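PDB 2O0A: S.cerevisiae chromosome XVI reading frame ORF YPL253c from Saccharomyces cerevisiae, which forms a heterodimer with the minus end-directed kinesin Kar3 that cross-links antiparallel microtubules, recruits Kar3 to microtubules and targets or maintains it at the spindle pole body. Local coordinates for residues T25-Q35 / F61-E72. Sequence-based numbering, arbitrary orientation.
Sequences TMRCYAYVMEQ and FNRVIPHLKVSE
Tyr31 of strand 27-32 packs beside Ile65 of the parallel strand 63-66 and ends on the turn beyond it. With CG anti to the backbone N (chi1 -167°), the ring lays its CD1 edge against Ile65 CG2 at 3.6 Å and sends OH to Val70 O, a 2.6 Å hydrogen bond whose donor stands above the carbonyl plane. A phenylalanine here would probably keep the packing on Ile65 but leave the Val70 carbonyl without this donor. The His67 ring lies obliquely beside the tyrosine, planes 43° apart; Met33 also touches His67, its bent chain bringing the polarisable SD to 3.3 Å from CD2.

On the opposite sheet face, the small Ala30 suits its place because Phe61 lies flat against it, CB 3.6 Å from the ring centroid. Back on the Tyr31 face, Asn62 CB sits over the Tyr29 ring. Asn62 also grips Cys28: OD1 takes the Cys28 N-H in a nearly straight 2.7 Å bond, and Asn62 N gives a 2.9 Å bond to Cys28 O.

In this kinesin-like motor fold, which lacks a nucleotide site, strand 27-32 is flanked in the sheet by 63-66 and 265-270. Helix 72-89 covers the Tyr31 and Ile65 face, and helix 276-289 packs on Phe61.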
ATOM      1  N   THR A  25       5.843  -4.862 -15.053  1.00 23.52           N
ATOM      2  CA  THR A  25       4.435  -4.603 -14.791  1.00 23.69           C
ATOM      3  C   THR A  25       4.269  -3.748 -13.535  1.00 22.29           C
ATOM      4  O   THR A  25       4.999  -3.932 -12.558  1.00 22.49           O
ATOM      5  CB  THR A  25       3.663  -5.931 -14.573  1.00 24.34           C
ATOM      6  OG1 THR A  25       4.096  -6.912 -15.529  1.00 27.71           O
ATOM      7  CG2 THR A  25       2.177  -5.704 -14.739  1.00 26.97           C
ATOM      8  N   MET A  26       3.312  -2.826 -13.577  1.00 20.87           N
ATOM      9  CA  MET A  26       2.967  -2.030 -12.399  1.00 19.66           C
ATOM     10  C   MET A  26       2.035  -2.858 -11.513  1.00 19.10           C
ATOM     11  O   MET A  26       0.947  -3.261 -11.944  1.00 20.12           O
ATOM     12  CB  MET A  26       2.306  -0.706 -12.802  1.00 19.73           C
ATOM     13  CG  MET A  26       1.815   0.119 -11.625  1.00 19.79           C
ATOM     14  SD  MET A  26       3.157   0.553 -10.498  1.00 21.35           S
ATOM     15  CE  MET A  26       4.036   1.753 -11.477  1.00 22.72           C
ATOM     16  N   ARG A  27       2.470  -3.115 -10.277  1.00 17.50           N
ATOM     17  CA  ARG A  27       1.724  -3.978  -9.363  1.00 16.70           C
ATOM     18  C   ARG A  27       0.406  -3.345  -8.949  1.00 16.07           C
ATOM     19  O   ARG A  27       0.365  -2.201  -8.485  1.00 16.28           O
ATOM     20  CB  ARG A  27       2.563  -4.272  -8.116  1.00 16.11           C
ATOM     21  CG  ARG A  27       3.644  -5.285  -8.336  1.00 15.20           C
ATOM     22  CD  ARG A  27       4.604  -5.332  -7.153  1.00 14.26           C
ATOM     23  NE  ARG A  27       5.639  -6.333  -7.387  1.00 14.35           N
ATOM     24  CZ  ARG A  27       6.735  -6.124  -8.111  1.00 14.43           C
ATOM     25  NH1 ARG A  27       6.943  -4.953  -8.704  1.00 17.31           N
ATOM     26  NH2 ARG A  27       7.620  -7.095  -8.259  1.00 17.95           N
ATOM     27  N   CYS A  28      -0.676  -4.101  -9.142  1.00 15.53           N
ATOM     28  CA  CYS A  28      -2.024  -3.668  -8.766  1.00 15.82           C
ATOM     29  C   CYS A  28      -2.825  -4.889  -8.337  1.00 14.93           C
ATOM     30  O   CYS A  28      -3.070  -5.817  -9.119  1.00 15.68           O
ATOM     31  CB  CYS A  28      -2.693  -2.923  -9.913  1.00 15.93           C
ATOM     32  SG  CYS A  28      -4.265  -2.164  -9.478  1.00 18.38           S
ATOM     33  N   TYR A  29      -3.180  -4.908  -7.056  1.00 14.68           N
ATOM     34  CA  TYR A  29      -3.846  -6.037  -6.443  1.00 13.65           C
ATOM     35  C   TYR A  29      -5.199  -5.615  -5.937  1.00 14.49           C
ATOM     36  O   TYR A  29      -5.333  -4.505  -5.447  1.00 14.11           O
ATOM     37  CB  TYR A  29      -3.006  -6.517  -5.260  1.00 13.74           C
ATOM     38  CG  TYR A  29      -1.748  -7.243  -5.691  1.00 12.79           C
ATOM     39  CD1 TYR A  29      -1.677  -8.622  -5.579  1.00 14.75           C
ATOM     40  CD2 TYR A  29      -0.631  -6.550  -6.204  1.00 13.55           C
ATOM     41  CE1 TYR A  29      -0.530  -9.315  -5.964  1.00 14.24           C
ATOM     42  CE2 TYR A  29       0.520  -7.238  -6.593  1.00 13.74           C
ATOM     43  CZ  TYR A  29       0.554  -8.607  -6.468  1.00 14.00           C
ATOM     44  OH  TYR A  29       1.685  -9.304  -6.844  1.00 14.86           O
ATOM     45  N   ALA A  30      -6.199  -6.489  -6.066  1.00 13.56           N
ATOM     46  CA  ALA A  30      -7.524  -6.218  -5.506  1.00 13.09           C
ATOM     47  C   ALA A  30      -7.717  -7.064  -4.265  1.00 12.94           C
ATOM     48  O   ALA A  30      -7.506  -8.279  -4.300  1.00 15.09           O
ATOM     49  CB  ALA A  30      -8.612  -6.540  -6.539  1.00 14.14           C
ATOM     50  N   TYR A  31      -8.105  -6.432  -3.165  1.00 13.44           N
ATOM     51  CA  TYR A  31      -8.350  -7.122  -1.911  1.00 13.75           C
ATOM     52  C   TYR A  31      -9.838  -6.924  -1.651  1.00 14.09           C
ATOM     53  O   TYR A  31     -10.279  -5.815  -1.356  1.00 14.14           O
ATOM     54  CB  TYR A  31      -7.475  -6.473  -0.837  1.00 14.94           C
ATOM     55  CG  TYR A  31      -7.321  -7.195   0.480  1.00 13.85           C
ATOM     56  CD1 TYR A  31      -7.683  -8.541   0.643  1.00 14.01           C
ATOM     57  CD2 TYR A  31      -6.746  -6.541   1.565  1.00 15.81           C
ATOM     58  CE1 TYR A  31      -7.513  -9.183   1.870  1.00 13.86           C
ATOM     59  CE2 TYR A  31      -6.562  -7.170   2.774  1.00 15.77           C
ATOM     60  CZ  TYR A  31      -6.939  -8.492   2.926  1.00 14.98           C
ATOM     61  OH  TYR A  31      -6.754  -9.072   4.162  1.00 16.18           O
ATOM     62  N   VAL A  32     -10.613  -7.995  -1.773  1.00 14.55           N
ATOM     63  CA  VAL A  32     -12.056  -7.830  -1.991  1.00 15.48           C
ATOM     64  C   VAL A  32     -12.902  -8.475  -0.907  1.00 16.09           C
ATOM     65  O   VAL A  32     -12.558  -9.555  -0.412  1.00 17.23           O
ATOM     66  CB  VAL A  32     -12.487  -8.365  -3.393  1.00 14.91           C
ATOM     67  CG1 VAL A  32     -11.685  -7.712  -4.521  1.00 16.83           C
ATOM     68  CG2 VAL A  32     -12.421  -9.892  -3.460  1.00 16.40           C
ATOM     69  N   MET A  33     -14.003  -7.812  -0.541  1.00 16.56           N
ATOM     70  CA  MET A  33     -15.005  -8.397   0.349  1.00 17.75           C
ATOM     71  C   MET A  33     -16.227  -8.793  -0.490  1.00 17.76           C
ATOM     72  O   MET A  33     -17.171  -8.012  -0.611  1.00 18.38           O
ATOM     73  CB  MET A  33     -15.393  -7.419   1.463  1.00 18.60           C
ATOM     74  CG  MET A  33     -14.339  -7.298   2.531  1.00 22.52           C
ATOM     75  SD  MET A  33     -14.384  -8.718   3.628  0.50 25.33           S
ATOM     76  CE  MET A  33     -15.113  -7.973   5.082  0.10 24.50           C
ATOM     77  N   GLU A  34     -16.155  -9.987  -1.096  1.00 18.47           N
ATOM     78  CA  GLU A  34     -17.128 -10.441  -2.090  1.00 19.10           C
ATOM     79  C   GLU A  34     -18.560 -10.361  -1.550  1.00 19.50           C
ATOM     80  O   GLU A  34     -19.487  -9.986  -2.274  1.00 20.05           O
ATOM     81  CB  GLU A  34     -16.812 -11.872  -2.579  1.00 19.70           C
ATOM     82  CG  GLU A  34     -17.850 -12.394  -3.581  1.00 19.70           C
ATOM     83  CD  GLU A  34     -17.498 -13.707  -4.233  0.50 19.09           C
ATOM     84  OE1 GLU A  34     -16.334 -14.145  -4.176  1.00 20.69           O
ATOM     85  OE2 GLU A  34     -18.412 -14.293  -4.839  1.00 21.18           O
ATOM     86  N   GLN A  35     -18.732 -10.696  -0.278  1.00 20.07           N
ATOM     87  CA  GLN A  35     -20.068 -10.758   0.314  1.00 20.67           C
ATOM     88  C   GLN A  35     -20.725  -9.380   0.416  1.00 21.27           C
ATOM     89  O   GLN A  35     -21.953  -9.276   0.529  1.00 21.02           O
ATOM     90  CB  GLN A  35     -20.020 -11.483   1.666  1.00 21.52           C
ATOM     91  CG  GLN A  35     -19.513 -10.637   2.821  1.00 22.14           C
ATOM     92  CD  GLN A  35     -17.991 -10.472   2.870  1.00 25.56           C
ATOM     93  OE1 GLN A  35     -17.241 -11.015   2.050  1.00 24.47           O
ATOM     94  NE2 GLN A  35     -17.533  -9.696   3.843  1.00 26.60           N
ATOM     95  N   PHE A  61      -6.014  -7.974 -12.510  1.00 18.61           N
ATOM     96  CA  PHE A  61      -5.128  -7.556 -11.429  1.00 18.09           C
ATOM     97  C   PHE A  61      -4.015  -8.582 -11.350  1.00 17.60           C
ATOM     98  O   PHE A  61      -4.163  -9.713 -11.828  1.00 18.60           O
ATOM     99  CB  PHE A  61      -5.887  -7.560 -10.109  1.00 17.08           C
ATOM    100  CG  PHE A  61      -6.966  -6.511 -10.026  1.00 17.62           C
ATOM    101  CD1 PHE A  61      -6.702  -5.280  -9.448  1.00 17.59           C
ATOM    102  CD2 PHE A  61      -8.237  -6.764 -10.532  1.00 18.37           C
ATOM    103  CE1 PHE A  61      -7.683  -4.307  -9.381  1.00 17.46           C
ATOM    104  CE2 PHE A  61      -9.235  -5.792 -10.471  1.00 17.77           C
ATOM    105  CZ  PHE A  61      -8.955  -4.564  -9.888  1.00 17.54           C
ATOM    106  N   ASN A  62      -2.899  -8.220 -10.724  1.00 17.58           N
ATOM    107  CA  ASN A  62      -1.873  -9.230 -10.518  1.00 17.39           C
ATOM    108  C   ASN A  62      -2.430 -10.409  -9.720  1.00 17.00           C
ATOM    109  O   ASN A  62      -2.119 -11.579 -10.002  1.00 18.09           O
ATOM    110  CB  ASN A  62      -0.628  -8.613  -9.874  1.00 17.42           C
ATOM    111  CG  ASN A  62       0.010  -7.563 -10.766  1.00 19.28           C
ATOM    112  OD1 ASN A  62      -0.023  -6.389 -10.457  1.00 22.17           O
ATOM    113  ND2 ASN A  62       0.532  -7.984 -11.913  1.00 21.06           N
ATOM    114  N   ARG A  63      -3.276 -10.107  -8.740  1.00 16.54           N
ATOM    115  CA  ARG A  63      -4.015 -11.120  -8.003  1.00 15.93           C
ATOM    116  C   ARG A  63      -5.243 -10.462  -7.382  1.00 15.66           C
ATOM    117  O   ARG A  63      -5.194  -9.288  -6.998  1.00 14.85           O
ATOM    118  CB  ARG A  63      -3.120 -11.762  -6.933  1.00 16.73           C
ATOM    119  CG  ARG A  63      -3.794 -12.838  -6.102  1.00 17.66           C
ATOM    120  CD  ARG A  63      -2.794 -13.801  -5.508  1.00 19.65           C
ATOM    121  NE  ARG A  63      -2.168 -14.705  -6.484  1.00 19.83           N
ATOM    122  CZ  ARG A  63      -2.745 -15.798  -6.982  1.00 20.54           C
ATOM    123  NH1 ARG A  63      -3.980 -16.138  -6.627  1.00 21.20           N
ATOM    124  NH2 ARG A  63      -2.078 -16.560  -7.842  1.00 21.43           N
ATOM    125  N   VAL A  64      -6.334 -11.222  -7.317  1.00 15.04           N
ATOM    126  CA  VAL A  64      -7.565 -10.860  -6.608  1.00 15.64           C
ATOM    127  C   VAL A  64      -7.613 -11.704  -5.346  1.00 16.05           C
ATOM    128  O   VAL A  64      -7.597 -12.940  -5.381  1.00 15.53           O
ATOM    129  CB  VAL A  64      -8.821 -11.074  -7.497  1.00 15.81           C
ATOM    130  CG1 VAL A  64     -10.100 -10.886  -6.677  1.00 17.31           C
ATOM    131  CG2 VAL A  64      -8.766 -10.104  -8.658  1.00 16.66           C
ATOM    132  N   ILE A  65      -7.623 -11.021  -4.211  1.00 15.62           N
ATOM    133  CA  ILE A  65      -7.446 -11.651  -2.920  1.00 15.75           C
ATOM    134  C   ILE A  65      -8.731 -11.572  -2.113  1.00 17.07           C
ATOM    135  O   ILE A  65      -9.197 -10.480  -1.820  1.00 15.25           O
ATOM    136  CB  ILE A  65      -6.300 -10.927  -2.137  1.00 15.75           C
ATOM    137  CG1 ILE A  65      -4.981 -11.013  -2.909  1.00 15.94           C
ATOM    138  CG2 ILE A  65      -6.145 -11.502  -0.748  1.00 14.52           C
ATOM    139  CD1 ILE A  65      -3.941  -9.974  -2.460  1.00 15.58           C
ATOM    140  N   PRO A  66      -9.294 -12.727  -1.723  1.00 17.86           N
ATOM    141  CA  PRO A  66     -10.540 -12.701  -0.956  1.00 18.74           C
ATOM    142  C   PRO A  66     -10.321 -12.479   0.542  1.00 19.14           C
ATOM    143  O   PRO A  66      -9.706 -13.311   1.214  1.00 19.68           O
ATOM    144  CB  PRO A  66     -11.138 -14.088  -1.225  1.00 18.80           C
ATOM    145  CG  PRO A  66      -9.945 -14.962  -1.469  1.00 18.64           C
ATOM    146  CD  PRO A  66      -8.825 -14.100  -1.984  1.00 18.78           C
ATOM    147  N   HIS A  67     -10.844 -11.370   1.053  1.00 20.43           N
ATOM    148  CA  HIS A  67     -10.728 -11.030   2.467  1.00 22.17           C
ATOM    149  C   HIS A  67     -11.375 -12.052   3.426  1.00 22.85           C
ATOM    150  O   HIS A  67     -10.916 -12.218   4.546  1.00 24.15           O
ATOM    151  CB  HIS A  67     -11.289  -9.626   2.721  1.00 23.13           C
ATOM    152  CG  HIS A  67     -10.965  -9.075   4.076  1.00 26.29           C
ATOM    153  ND1 HIS A  67      -9.933  -8.184   4.289  1.00 30.47           N
ATOM    154  CD2 HIS A  67     -11.553  -9.265   5.282  1.00 29.09           C
ATOM    155  CE1 HIS A  67      -9.887  -7.869   5.569  1.00 29.66           C
ATOM    156  NE2 HIS A  67     -10.856  -8.512   6.195  1.00 31.29           N
ATOM    157  N   LEU A  68     -12.424 -12.752   2.996  1.00 24.27           N
ATOM    158  CA  LEU A  68     -13.006 -13.771   3.874  1.00 24.43           C
ATOM    159  C   LEU A  68     -12.064 -14.953   4.060  1.00 23.99           C
ATOM    160  O   LEU A  68     -12.203 -15.711   5.018  1.00 24.81           O
ATOM    161  CB  LEU A  68     -14.374 -14.247   3.372  1.00 24.87           C
ATOM    162  CG  LEU A  68     -14.456 -14.848   1.969  1.00 24.65           C
ATOM    163  CD1 LEU A  68     -13.999 -16.305   1.953  0.70 26.77           C
ATOM    164  CD2 LEU A  68     -15.888 -14.723   1.436  1.00 27.03           C
ATOM    165  N   LYS A  69     -11.097 -15.094   3.150  1.00 23.42           N
ATOM    166  CA  LYS A  69     -10.091 -16.149   3.237  1.00 22.74           C
ATOM    167  C   LYS A  69      -8.752 -15.636   3.787  1.00 21.31           C
ATOM    168  O   LYS A  69      -8.031 -16.372   4.456  1.00 21.70           O
ATOM    169  CB  LYS A  69      -9.888 -16.805   1.865  1.00 23.41           C
ATOM    170  CG  LYS A  69      -8.694 -17.734   1.797  1.00 26.70           C
ATOM    171  CD  LYS A  69      -8.896 -18.919   0.878  1.00 31.13           C
ATOM    172  CE  LYS A  69      -9.005 -18.531  -0.566  1.00 32.07           C
ATOM    173  NZ  LYS A  69      -8.450 -19.622  -1.407  1.00 33.29           N
ATOM    174  N   VAL A  70      -8.428 -14.374   3.482  1.00 18.57           N
ATOM    175  CA  VAL A  70      -7.121 -13.803   3.823  1.00 17.70           C
ATOM    176  C   VAL A  70      -7.313 -12.577   4.724  1.00 16.40           C
ATOM    177  O   VAL A  70      -7.751 -11.520   4.269  1.00 16.61           O
ATOM    178  CB  VAL A  70      -6.317 -13.439   2.536  1.00 17.06           C
ATOM    179  CG1 VAL A  70      -4.964 -12.852   2.893  1.00 16.65           C
ATOM    180  CG2 VAL A  70      -6.157 -14.653   1.619  1.00 17.72           C
ATOM    181  N   SER A  71      -7.017 -12.741   6.020  1.00 16.15           N
ATOM    182  CA  SER A  71      -7.063 -11.646   6.997  1.00 16.03           C
ATOM    183  C   SER A  71      -5.957 -10.660   6.682  1.00 15.81           C
ATOM    184  O   SER A  71      -5.040 -11.003   5.938  1.00 15.98           O
ATOM    185  CB  SER A  71      -6.804 -12.179   8.396  1.00 16.11           C
ATOM    186  OG  SER A  71      -5.482 -12.699   8.484  1.00 17.93           O
ATOM    187  N   GLU A  72      -6.018  -9.482   7.289  1.00 16.36           N
ATOM    188  CA  GLU A  72      -4.977  -8.472   7.029  1.00 16.43           C
ATOM    189  C   GLU A  72      -3.578  -8.938   7.428  1.00 15.44           C
ATOM    190  O   GLU A  72      -2.631  -8.728   6.695  1.00 15.24           O
ATOM    191  CB  GLU A  72      -5.402  -7.094   7.534  1.00 16.97           C
ATOM    192  CG  GLU A  72      -6.567  -6.693   6.619  1.00 20.93           C
ATOM    193  CD  GLU A  72      -7.348  -5.471   6.985  1.00 26.38           C
ATOM    194  OE1 GLU A  72      -7.071  -4.850   8.026  1.00 29.96           O
ATOM    195  OE2 GLU A  72      -8.279  -5.143   6.200  1.00 28.35           O
TER
HETATM  196  O   HOH W   1     -14.438 -11.617   1.220  1.00 31.82           O